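PDB 2XSG: CCMAN5 from Cellulosimicrobium cellulans, which probably hydrolyses alpha-mannosidic linkages as a calcium-dependent mannosidase of glycoside hydrolase family 92, acting on mannose-capped glycans of glycoproteins. Local coordinates for residues D14-D26 and R649-N661. Residues are numbered along the deposited sequence; the frame is centred on the assembly and turned at random.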
loop_
_atom_site.group_PDB
_atom_site.type_symbol
_atom_site.label_atom_id
_atom_site.label_comp_id
_atom_site.label_asym_id
_atom_site.label_seq_id
_atom_site.Cartn_x
_atom_site.Cartn_y
_atom_site.Cartn_z
ATOM N N ASP A 14 15.202 1.970 -5.747
ATOM C CA ASP A 14 15.132 3.379 -6.108
ATOM C C ASP A 14 13.916 4.024 -5.413
ATOM O O ASP A 14 12.785 3.940 -5.921
ATOM C CB ASP A 14 15.041 3.525 -7.638
ATOM C CG ASP A 14 15.135 4.977 -8.115
ATOM O OD1 ASP A 14 14.992 5.934 -7.306
ATOM O OD2 ASP A 14 15.319 5.160 -9.338
ATOM N N VAL A 15 14.156 4.688 -4.278
ATOM C CA VAL A 15 13.059 5.272 -3.495
ATOM C C VAL A 15 12.365 6.455 -4.195
ATOM O O VAL A 15 11.378 6.981 -3.695
ATOM C CB VAL A 15 13.480 5.686 -2.052
ATOM C CG1 VAL A 15 14.060 4.504 -1.269
ATOM C CG2 VAL A 15 14.453 6.877 -2.070
ATOM N N PHE A 16 12.883 6.877 -5.346
ATOM C CA PHE A 16 12.266 7.985 -6.069
ATOM C C PHE A 16 11.241 7.529 -7.089
ATOM O O PHE A 16 10.470 8.333 -7.603
ATOM C CB PHE A 16 13.323 8.869 -6.716
ATOM C CG PHE A 16 14.137 9.632 -5.720
ATOM C CD1 PHE A 16 13.574 10.690 -5.008
ATOM C CD2 PHE A 16 15.459 9.292 -5.497
ATOM C CE1 PHE A 16 14.321 11.399 -4.072
ATOM C CE2 PHE A 16 16.222 9.991 -4.565
ATOM C CZ PHE A 16 15.655 11.049 -3.855
ATOM N N VAL A 17 11.212 6.229 -7.352
ATOM C CA VAL A 17 10.223 5.676 -8.258
ATOM C C VAL A 17 8.835 5.949 -7.703
ATOM O O VAL A 17 8.536 5.602 -6.557
ATOM C CB VAL A 17 10.448 4.176 -8.498
ATOM C CG1 VAL A 17 9.179 3.519 -9.119
ATOM C CG2 VAL A 17 11.684 3.997 -9.396
ATOM N N GLY A 18 8.003 6.585 -8.522
ATOM C CA GLY A 18 6.632 6.903 -8.125
ATOM C C GLY A 18 6.450 8.206 -7.334
ATOM O O GLY A 18 5.351 8.472 -6.847
ATOM N N THR A 19 7.507 9.012 -7.219
ATOM C CA THR A 19 7.471 10.260 -6.422
ATOM C C THR A 19 7.190 11.538 -7.239
ATOM O O THR A 19 7.189 12.646 -6.687
ATOM C CB THR A 19 8.769 10.461 -5.617
ATOM O OG1 THR A 19 9.871 10.646 -6.522
ATOM C CG2 THR A 19 9.041 9.246 -4.673
ATOM N N GLU A 20 6.966 11.388 -8.542
ATOM C CA GLU A 20 6.589 12.544 -9.380
ATOM C C GLU A 20 5.074 12.688 -9.475
ATOM O O GLU A 20 4.370 11.710 -9.721
ATOM C CB GLU A 20 7.197 12.455 -10.786
ATOM C CG GLU A 20 6.899 13.704 -11.664
ATOM C CD GLU A 20 7.926 13.928 -12.765
ATOM O OE1 GLU A 20 9.036 13.380 -12.662
ATOM O OE2 GLU A 20 7.635 14.677 -13.724
ATOM N N GLY A 21 4.591 13.905 -9.242
ATOM C CA GLY A 21 3.230 14.311 -9.612
ATOM C C GLY A 21 2.182 13.302 -9.215
ATOM O O GLY A 21 2.184 12.845 -8.095
ATOM N N ASP A 22 1.312 12.946 -10.157
ATOM C CA ASP A 22 0.236 11.983 -9.924
ATOM C C ASP A 22 0.580 10.619 -10.546
ATOM O O ASP A 22 -0.269 9.995 -11.181
ATOM C CB ASP A 22 -1.099 12.523 -10.484
ATOM C CG ASP A 22 -2.324 11.792 -9.913
ATOM O OD1 ASP A 22 -2.205 11.091 -8.876
ATOM O OD2 ASP A 22 -3.418 11.920 -10.492
ATOM N N PHE A 23 1.821 10.163 -10.351
ATOM C CA PHE A 23 2.306 8.912 -10.966
ATOM C C PHE A 23 2.660 7.850 -9.906
ATOM O O PHE A 23 3.697 7.181 -9.985
ATOM C CB PHE A 23 3.485 9.165 -11.931
ATOM C CG PHE A 23 3.147 10.073 -13.099
ATOM C CD1 PHE A 23 2.734 9.538 -14.321
ATOM C CD2 PHE A 23 3.256 11.462 -12.976
ATOM C CE1 PHE A 23 2.422 10.374 -15.421
ATOM C CE2 PHE A 23 2.945 12.312 -14.049
ATOM C CZ PHE A 23 2.528 11.764 -15.283
ATOM N N GLY A 24 1.794 7.705 -8.905
ATOM C CA GLY A 24 2.007 6.685 -7.887
ATOM C C GLY A 24 1.734 7.133 -6.461
ATOM O O GLY A 24 1.287 6.335 -5.648
ATOM N N ASN A 25 2.003 8.406 -6.169
ATOM C CA ASN A 25 1.850 8.980 -4.827
ATOM C C ASN A 25 2.662 8.278 -3.746
ATOM O O ASN A 25 2.207 8.123 -2.627
ATOM C CB ASN A 25 0.376 9.168 -4.448
ATOM C CG ASN A 25 -0.236 10.392 -5.132
ATOM O OD1 ASN A 25 0.221 11.520 -4.922
ATOM N ND2 ASN A 25 -1.270 10.175 -5.949
ATOM N N ASP A 26 3.868 7.842 -4.111
ATOM C CA ASP A 26 4.817 7.288 -3.154
ATOM C C ASP A 26 5.829 8.334 -2.694
ATOM O O ASP A 26 5.924 9.433 -3.265
ATOM C CB ASP A 26 5.530 6.077 -3.759
ATOM C CG ASP A 26 4.682 4.827 -3.705
ATOM O OD1 ASP A 26 3.953 4.611 -2.683
ATOM O OD2 ASP A 26 4.733 4.064 -4.683
ATOM N N ARG A 649 7.298 1.866 -14.555
ATOM C CA ARG A 649 8.595 2.416 -15.024
ATOM C C ARG A 649 9.574 2.560 -13.864
ATOM O O ARG A 649 9.155 2.879 -12.750
ATOM C CB ARG A 649 8.443 3.815 -15.669
ATOM C CG ARG A 649 7.314 3.970 -16.680
ATOM C CD ARG A 649 7.618 4.988 -17.781
ATOM N NE ARG A 649 7.329 4.327 -19.057
ATOM C CZ ARG A 649 7.008 4.927 -20.201
ATOM N NH1 ARG A 649 6.908 6.247 -20.266
ATOM N NH2 ARG A 649 6.764 4.187 -21.290
ATOM N N LEU A 650 10.873 2.374 -14.128
ATOM C CA LEU A 650 11.881 2.752 -13.149
ATOM C C LEU A 650 12.176 4.237 -13.372
ATOM O O LEU A 650 13.199 4.613 -13.958
ATOM C CB LEU A 650 13.160 1.901 -13.243
ATOM C CG LEU A 650 14.072 1.992 -12.007
ATOM C CD1 LEU A 650 13.510 1.206 -10.817
ATOM C CD2 LEU A 650 15.487 1.517 -12.328
ATOM N N ASP A 651 11.248 5.063 -12.896
ATOM C CA ASP A 651 11.253 6.493 -13.092
ATOM C C ASP A 651 10.483 7.115 -11.944
ATOM O O ASP A 651 9.610 6.460 -11.351
ATOM C CB ASP A 651 10.510 6.835 -14.394
ATOM C CG ASP A 651 10.772 8.246 -14.853
ATOM O OD1 ASP A 651 11.897 8.499 -15.330
ATOM O OD2 ASP A 651 9.882 9.107 -14.707
ATOM N N PRO A 652 10.779 8.394 -11.624
ATOM C CA PRO A 652 9.895 9.114 -10.705
ATOM C C PRO A 652 8.417 9.063 -11.150
ATOM O O PRO A 652 7.507 8.965 -10.303
ATOM C CB PRO A 652 10.451 10.543 -10.743
ATOM C CG PRO A 652 11.922 10.346 -10.971
ATOM C CD PRO A 652 12.036 9.128 -11.881
ATOM N N ARG A 653 8.175 9.103 -12.460
ATOM C CA ARG A 653 6.849 8.830 -12.974
ATOM C C ARG A 653 6.720 7.301 -13.024
ATOM O O ARG A 653 6.894 6.687 -14.082
ATOM C CB ARG A 653 6.656 9.456 -14.368
ATOM C CG ARG A 653 6.822 10.976 -14.434
ATOM C CD ARG A 653 6.440 11.498 -15.846
ATOM N NE ARG A 653 6.291 12.954 -15.849
ATOM C CZ ARG A 653 5.567 13.641 -16.736
ATOM N NH1 ARG A 653 4.908 13.012 -17.698
ATOM N NH2 ARG A 653 5.500 14.966 -16.660
ATOM N N GLY A 654 6.448 6.691 -11.868
ATOM C CA GLY A 654 6.605 5.240 -11.679
ATOM C C GLY A 654 5.446 4.376 -12.149
ATOM O O GLY A 654 5.665 3.267 -12.661
ATOM N N MET A 655 4.217 4.873 -11.970
ATOM C CA MET A 655 3.031 4.184 -12.443
ATOM C C MET A 655 2.364 5.049 -13.495
ATOM O O MET A 655 2.768 6.193 -13.723
ATOM C CB MET A 655 2.023 3.986 -11.293
ATOM C CG MET A 655 2.611 3.633 -9.946
ATOM S SD MET A 655 3.110 1.935 -9.938
ATOM C CE MET A 655 3.438 1.705 -8.195
ATOM N N LEU A 656 1.291 4.520 -14.078
ATOM C CA LEU A 656 0.409 5.317 -14.924
ATOM C C LEU A 656 -0.054 6.569 -14.172
ATOM O O LEU A 656 -0.143 6.545 -12.941
ATOM C CB LEU A 656 -0.808 4.494 -15.322
ATOM C CG LEU A 656 -0.537 3.286 -16.237
ATOM C CD1 LEU A 656 -1.792 2.460 -16.360
ATOM C CD2 LEU A 656 -0.039 3.734 -17.604
ATOM N N PRO A 657 -0.367 7.652 -14.905
ATOM C CA PRO A 657 -0.987 8.782 -14.216
ATOM C C PRO A 657 -2.312 8.314 -13.563
ATOM O O PRO A 657 -3.028 7.516 -14.165
ATOM C CB PRO A 657 -1.257 9.779 -15.348
ATOM C CG PRO A 657 -1.268 8.917 -16.623
ATOM C CD PRO A 657 -0.261 7.870 -16.368
ATOM N N THR A 658 -2.604 8.836 -12.365
ATOM C CA THR A 658 -3.737 8.452 -11.488
ATOM C C THR A 658 -3.596 7.091 -10.774
ATOM O O THR A 658 -4.411 6.747 -9.902
ATOM C CB THR A 658 -5.112 8.401 -12.201
ATOM O OG1 THR A 658 -5.167 7.218 -13.010
ATOM C CG2 THR A 658 -5.410 9.655 -13.026
ATOM N N MET A 659 -2.610 6.302 -11.165
ATOM C CA MET A 659 -2.473 4.952 -10.634
ATOM C C MET A 659 -1.764 4.965 -9.278
ATOM O O MET A 659 -0.554 4.836 -9.206
ATOM C CB MET A 659 -1.729 4.076 -11.644
ATOM C CG MET A 659 -1.432 2.643 -11.182
ATOM S SD MET A 659 -0.630 1.773 -12.537
ATOM C CE MET A 659 -0.187 0.241 -11.728
ATOM N N ASP A 660 -2.524 5.169 -8.205
ATOM C CA ASP A 660 -1.946 5.235 -6.864
ATOM C C ASP A 660 -1.494 3.843 -6.474
ATOM O O ASP A 660 -2.130 2.869 -6.854
ATOM C CB ASP A 660 -2.989 5.746 -5.867
ATOM C CG ASP A 660 -3.382 7.184 -6.125
ATOM O OD1 ASP A 660 -2.538 7.935 -6.665
ATOM O OD2 ASP A 660 -4.537 7.564 -5.813
ATOM N N ASN A 661 -0.377 3.745 -5.761
ATOM C CA ASN A 661 0.125 2.445 -5.310
ATOM C C ASN A 661 -0.859 1.802 -4.300
ATOM O O ASN A 661 -1.000 0.566 -4.253
ATOM C CB ASN A 661 1.515 2.613 -4.673
ATOM C CG ASN A 661 2.370 1.346 -4.745
ATOM O OD1 ASN A 661 1.853 0.216 -4.831
ATOM N ND2 ASN A 661 3.696 1.530 -4.702
HETATM O O HOH W 1 -1.083 8.499 -8.734
#
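Phe23 sets CG anti to its carbonyl carbon (chi1 -61°), and Arg653, with the same first torsion and a chain extended from CG to NE, runs alongside the ring. Arg653 CG sits over one face, 4.0 Å from the ring centroid in a CH-pi contact, and the guanidinium continues over the rim with its plane 20° from that of the ring. Glu20 OE2 takes the NE proton of Arg653 at 3.0 Å; this salt bridge lies in the guanidinium plane but meets the carboxylate from above. At the ring's CE1 corner Pro657 CB packs at 3.7 Å. Replacing Phe23 by alanine is likely to strip the Arg653 chain of the face it lies on, leaving the Glu20 salt bridge to hold it, and to open a gap beside Pro657. Backbone bonds tie the loops throughout, among them Glu20 N to Pro652 O, Met655 N to Phe23 O and Asn661 N to Gly24 O. Farther along, Asn25 ND2 gives a 2.7 Å bond to Asp660 OD1, and a water accepts from Gly24 N within hydrogen-bonding distance of both Asp22 OD1 and Asp660 OD1. Asn661 ND2 meets the syn lone pair of Asp26 OD2 at 2.7 Å, nearly straight. A loop of the N-terminal family region thus packs on a catalytic-region loop whose Asp660 side chain comes to about 5 Å from the bound calcium, two residues before Asp662 of the calcium site.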